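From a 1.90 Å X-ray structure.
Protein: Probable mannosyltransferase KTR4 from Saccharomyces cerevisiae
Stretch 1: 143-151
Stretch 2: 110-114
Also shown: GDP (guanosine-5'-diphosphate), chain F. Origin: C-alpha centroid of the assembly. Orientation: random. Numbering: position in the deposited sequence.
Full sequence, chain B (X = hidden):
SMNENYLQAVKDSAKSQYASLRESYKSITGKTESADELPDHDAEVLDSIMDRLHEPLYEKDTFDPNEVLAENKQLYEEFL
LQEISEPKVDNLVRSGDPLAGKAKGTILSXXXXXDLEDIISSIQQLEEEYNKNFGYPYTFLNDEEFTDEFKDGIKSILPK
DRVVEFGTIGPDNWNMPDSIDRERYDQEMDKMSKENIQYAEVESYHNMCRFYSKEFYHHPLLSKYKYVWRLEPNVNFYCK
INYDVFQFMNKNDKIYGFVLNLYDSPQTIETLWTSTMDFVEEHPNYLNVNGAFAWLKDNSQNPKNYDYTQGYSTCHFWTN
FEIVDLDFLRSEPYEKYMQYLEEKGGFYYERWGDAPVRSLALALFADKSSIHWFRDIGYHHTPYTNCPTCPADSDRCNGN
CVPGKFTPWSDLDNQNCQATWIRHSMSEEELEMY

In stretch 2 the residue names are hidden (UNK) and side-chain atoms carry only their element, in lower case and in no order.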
# COMPACT_ATOMS: atom_id res chain seq x y z
N ASP B 143 -15.56 1.24 -13.21
CA ASP B 143 -15.68 0.45 -14.45
C ASP B 143 -17.04 0.66 -15.14
O ASP B 143 -17.15 0.34 -16.30
CB ASP B 143 -15.46 -1.05 -14.20
CG ASP B 143 -16.40 -1.64 -13.18
OD1 ASP B 143 -16.53 -1.13 -12.04
OD2 ASP B 143 -17.03 -2.67 -13.46
N GLU B 144 -18.04 1.16 -14.41
CA GLU B 144 -19.34 1.58 -14.96
C GLU B 144 -19.37 3.06 -14.87
O GLU B 144 -18.57 3.63 -14.14
CB GLU B 144 -20.45 1.06 -14.10
CG GLU B 144 -20.61 -0.43 -14.11
CD GLU B 144 -21.78 -0.80 -13.20
OE1 GLU B 144 -22.26 0.11 -12.44
OE2 GLU B 144 -22.24 -1.97 -13.23
N GLU B 145 -20.33 3.69 -15.56
CA GLU B 145 -20.50 5.13 -15.51
C GLU B 145 -21.07 5.51 -14.14
O GLU B 145 -21.98 4.89 -13.67
CB GLU B 145 -21.49 5.66 -16.55
CG GLU B 145 -21.39 5.11 -17.97
CD GLU B 145 -20.30 5.73 -18.85
OE1 GLU B 145 -19.83 6.89 -18.61
OE2 GLU B 145 -19.91 5.03 -19.82
N PHE B 146 -20.57 6.55 -13.56
CA PHE B 146 -21.18 7.10 -12.33
C PHE B 146 -22.54 7.70 -12.66
O PHE B 146 -22.65 8.45 -13.64
CB PHE B 146 -20.26 8.17 -11.73
CG PHE B 146 -19.05 7.61 -11.01
CD1 PHE B 146 -19.23 6.94 -9.82
CD2 PHE B 146 -17.79 7.76 -11.51
CE1 PHE B 146 -18.15 6.43 -9.10
CE2 PHE B 146 -16.68 7.25 -10.80
CZ PHE B 146 -16.88 6.59 -9.60
N THR B 147 -23.54 7.47 -11.82
CA THR B 147 -24.80 8.14 -12.01
C THR B 147 -24.76 9.61 -11.58
O THR B 147 -23.93 10.00 -10.71
CB THR B 147 -25.89 7.41 -11.25
OG1 THR B 147 -25.63 7.52 -9.83
CG2 THR B 147 -25.95 5.96 -11.63
N ASP B 148 -25.71 10.39 -12.05
CA ASP B 148 -25.90 11.71 -11.54
C ASP B 148 -26.18 11.77 -10.04
O ASP B 148 -25.78 12.73 -9.41
CB ASP B 148 -27.08 12.44 -12.22
CG ASP B 148 -26.74 12.87 -13.66
OD1 ASP B 148 -25.58 12.75 -14.08
OD2 ASP B 148 -27.62 13.33 -14.36
N GLU B 149 -26.92 10.80 -9.50
CA GLU B 149 -27.16 10.79 -8.05
C GLU B 149 -25.88 10.51 -7.21
O GLU B 149 -25.68 11.12 -6.17
CB GLU B 149 -28.22 9.74 -7.69
CG GLU B 149 -29.61 10.24 -8.15
CD GLU B 149 -30.76 9.40 -7.64
OE1 GLU B 149 -30.58 8.19 -7.49
OE2 GLU B 149 -31.81 10.03 -7.30
N PHE B 150 -25.01 9.69 -7.73
CA PHE B 150 -23.64 9.56 -7.15
C PHE B 150 -22.91 10.87 -7.11
O PHE B 150 -22.50 11.36 -6.02
CB PHE B 150 -22.85 8.49 -7.86
CG PHE B 150 -21.56 8.17 -7.19
CD1 PHE B 150 -20.48 8.97 -7.38
CD2 PHE B 150 -21.47 7.10 -6.33
CE1 PHE B 150 -19.29 8.72 -6.76
CE2 PHE B 150 -20.27 6.81 -5.71
CZ PHE B 150 -19.19 7.61 -5.92
N LYS B 151 -22.77 11.51 -8.26
CA LYS B 151 -22.09 12.76 -8.33
C LYS B 151 -22.68 13.81 -7.45
O LYS B 151 -21.95 14.56 -6.75
CB LYS B 151 -22.04 13.24 -9.77
CG LYS B 151 -21.38 12.24 -10.70
CD LYS B 151 -21.26 12.83 -12.11
CE LYS B 151 -20.99 11.73 -13.10
NZ LYS B 151 -20.94 12.39 -14.48
N UNK B 110 -11.38 4.51 -6.38
CA UNK B 110 -12.03 3.60 -7.28
C UNK B 110 -13.18 3.06 -6.52
O UNK B 110 -12.97 2.36 -5.52
c UNK B 110 -11.07 2.46 -7.62
c UNK B 110 -11.81 1.83 -9.92
c UNK B 110 -11.63 1.35 -8.47
c UNK B 110 -10.77 0.08 -8.46
N UNK B 111 -14.41 3.36 -6.99
CA UNK B 111 -15.59 2.95 -6.28
C UNK B 111 -16.76 2.67 -7.22
O UNK B 111 -16.73 3.12 -8.37
c UNK B 111 -15.21 4.11 -4.07
c UNK B 111 -16.10 4.05 -5.31
c UNK B 111 -16.07 5.41 -5.92
N UNK B 112 -17.73 1.92 -6.69
CA UNK B 112 -18.94 1.60 -7.39
C UNK B 112 -20.00 2.61 -7.02
O UNK B 112 -19.91 3.31 -6.01
n UNK B 112 -18.10 -2.00 -5.50
c UNK B 112 -18.75 -2.23 -6.80
c UNK B 112 -19.39 0.21 -7.02
c UNK B 112 -17.39 -2.87 -4.80
c UNK B 112 -18.51 -0.91 -7.54
n UNK B 112 -16.80 -2.47 -3.66
n UNK B 112 -17.24 -4.10 -5.23
N UNK B 113 -21.04 2.74 -7.86
CA UNK B 113 -22.20 3.57 -7.49
C UNK B 113 -22.78 3.22 -6.14
O UNK B 113 -23.18 4.11 -5.33
n UNK B 113 -22.65 3.73 -10.96
c UNK B 113 -23.29 3.55 -8.62
c UNK B 113 -22.84 4.39 -9.84
o UNK B 113 -22.63 5.60 -9.74
N UNK B 114 -22.79 1.93 -5.87
CA UNK B 114 -23.33 1.40 -4.65
C UNK B 114 -22.46 1.73 -3.44
O UNK B 114 -22.91 1.50 -2.35
c UNK B 114 -23.51 -0.13 -4.73
o UNK B 114 -22.29 -0.74 -4.92
PB GDP F . -10.58 -5.11 -0.02
O1B GDP F . -11.51 -5.98 0.75
O2B GDP F . -9.46 -5.70 -0.65
O3B GDP F . -10.32 -3.82 0.67
O3A GDP F . -11.48 -4.85 -1.35
PA GDP F . -12.52 -3.71 -1.72
O1A GDP F . -13.82 -4.23 -2.15
O2A GDP F . -12.60 -2.57 -0.79
O5' GDP F . -11.86 -3.18 -3.05
C5' GDP F . -10.75 -2.28 -3.21
C4' GDP F . -11.14 -0.95 -3.83
O4' GDP F . -11.60 -1.21 -5.16
C3' GDP F . -12.25 -0.21 -3.10
O3' GDP F . -12.05 1.21 -3.29
C2' GDP F . -13.51 -0.72 -3.81
O2' GDP F . -14.56 0.24 -3.78
C1' GDP F . -12.99 -0.85 -5.20
N9 GDP F . -13.64 -1.92 -5.99
C8 GDP F . -13.64 -3.26 -5.77
N7 GDP F . -14.32 -3.89 -6.81
C5 GDP F . -14.72 -2.92 -7.68
C6 GDP F . -15.46 -2.91 -8.96
O6 GDP F . -15.81 -4.06 -9.37
N1 GDP F . -15.70 -1.73 -9.54
C2 GDP F . -15.31 -0.52 -8.97
N2 GDP F . -15.58 0.61 -9.59
N3 GDP F . -14.62 -0.48 -7.78
C4 GDP F . -14.27 -1.62 -7.16
O HOH W 1 -20.93 1.05 -10.30

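Position 110 carries four side-chain carbons and no heteroatom, and the chain forks at its second carbon, which bears two terminal methyls. The CA-to-CB bond points away from stretch 1, and although the end of the side chain comes nearer, it makes no contact there. A four-carbon chain forked at the second atom is leucine, L110. Its backbone serves the nucleotide instead: the carbonyl O of L110 accepts hydrogen bonds from both ribose hydroxyls of GDP, from O3' at 2.7 Å and from O2' at 3.2 Å.

Position 111 has three side-chain carbons, with CB itself carrying the other two. One of these methyls approaches two aromatic rings of stretch 1, lying 3.9 Å from F146 CE1 and 3.8 Å from F150 CZ. Branching at CB with carbon alone identifies valine, V111, and the methyl between these two contacts is CG2. The backbone O of V111 lies 3.7 Å from F146 CE1 and also accepts a weak hydrogen bond from GDP N2 at 3.0 Å.

Position 112 begins with three carbons in a row, followed by a nitrogen and then a carbon that carries two more nitrogens. Its CA-to-CB bond points away from stretch 1 and the side chain does not touch that segment; the contact is made through the backbone, the O of position 112 lying 3.5 Å from F150 CE2. The guanidinium group defines arginine, R112. The planar group is turned to the nucleotide, where GDP N7 sits over one face of the guanidinium, 3.3 Å from R112 NH1.

Position 113 shows two carbons, the second bearing one oxygen and one nitrogen. The oxygen is 2.9 Å from T147 N, a donor, and the nitrogen 3.0 Å from E145 O, an acceptor. A short side chain ending in a carboxamide is asparagine, N113. Both contacts are nearly straight hydrogen bonds: T147 N donates to N113 OD1 with an angle of 163°, and N113 ND2 donates to E145 O with an angle of 165°. A water extends the link, accepting from N113 N at 3.0 Å and donating to E144 OE1 at 2.7 Å.

Position 114 has one carbon followed by one oxygen; its CA-to-CB bond points away from stretch 1, and the residue touches none of it. This is serine, S114.

The contact therefore centres on N113, which loses far more surface to the other stretch than any other residue. Its amide reads the backbone on both sides of F146, one acceptor and one donor, and so holds the loop just ahead of the helix. There T147 caps the helix, its OG1 accepting from F150 N at 3.1 Å. Beside this polar clasp, V111 packs against F146 and F150. The same segments meet the nucleotide: D143 OD1 accepts from GDP N1 at 2.7 Å and, weakly, from GDP N2 at 3.2 Å, so the guanine is bound by both stretches.

Stretch 2, residues 110-114: LVRNS
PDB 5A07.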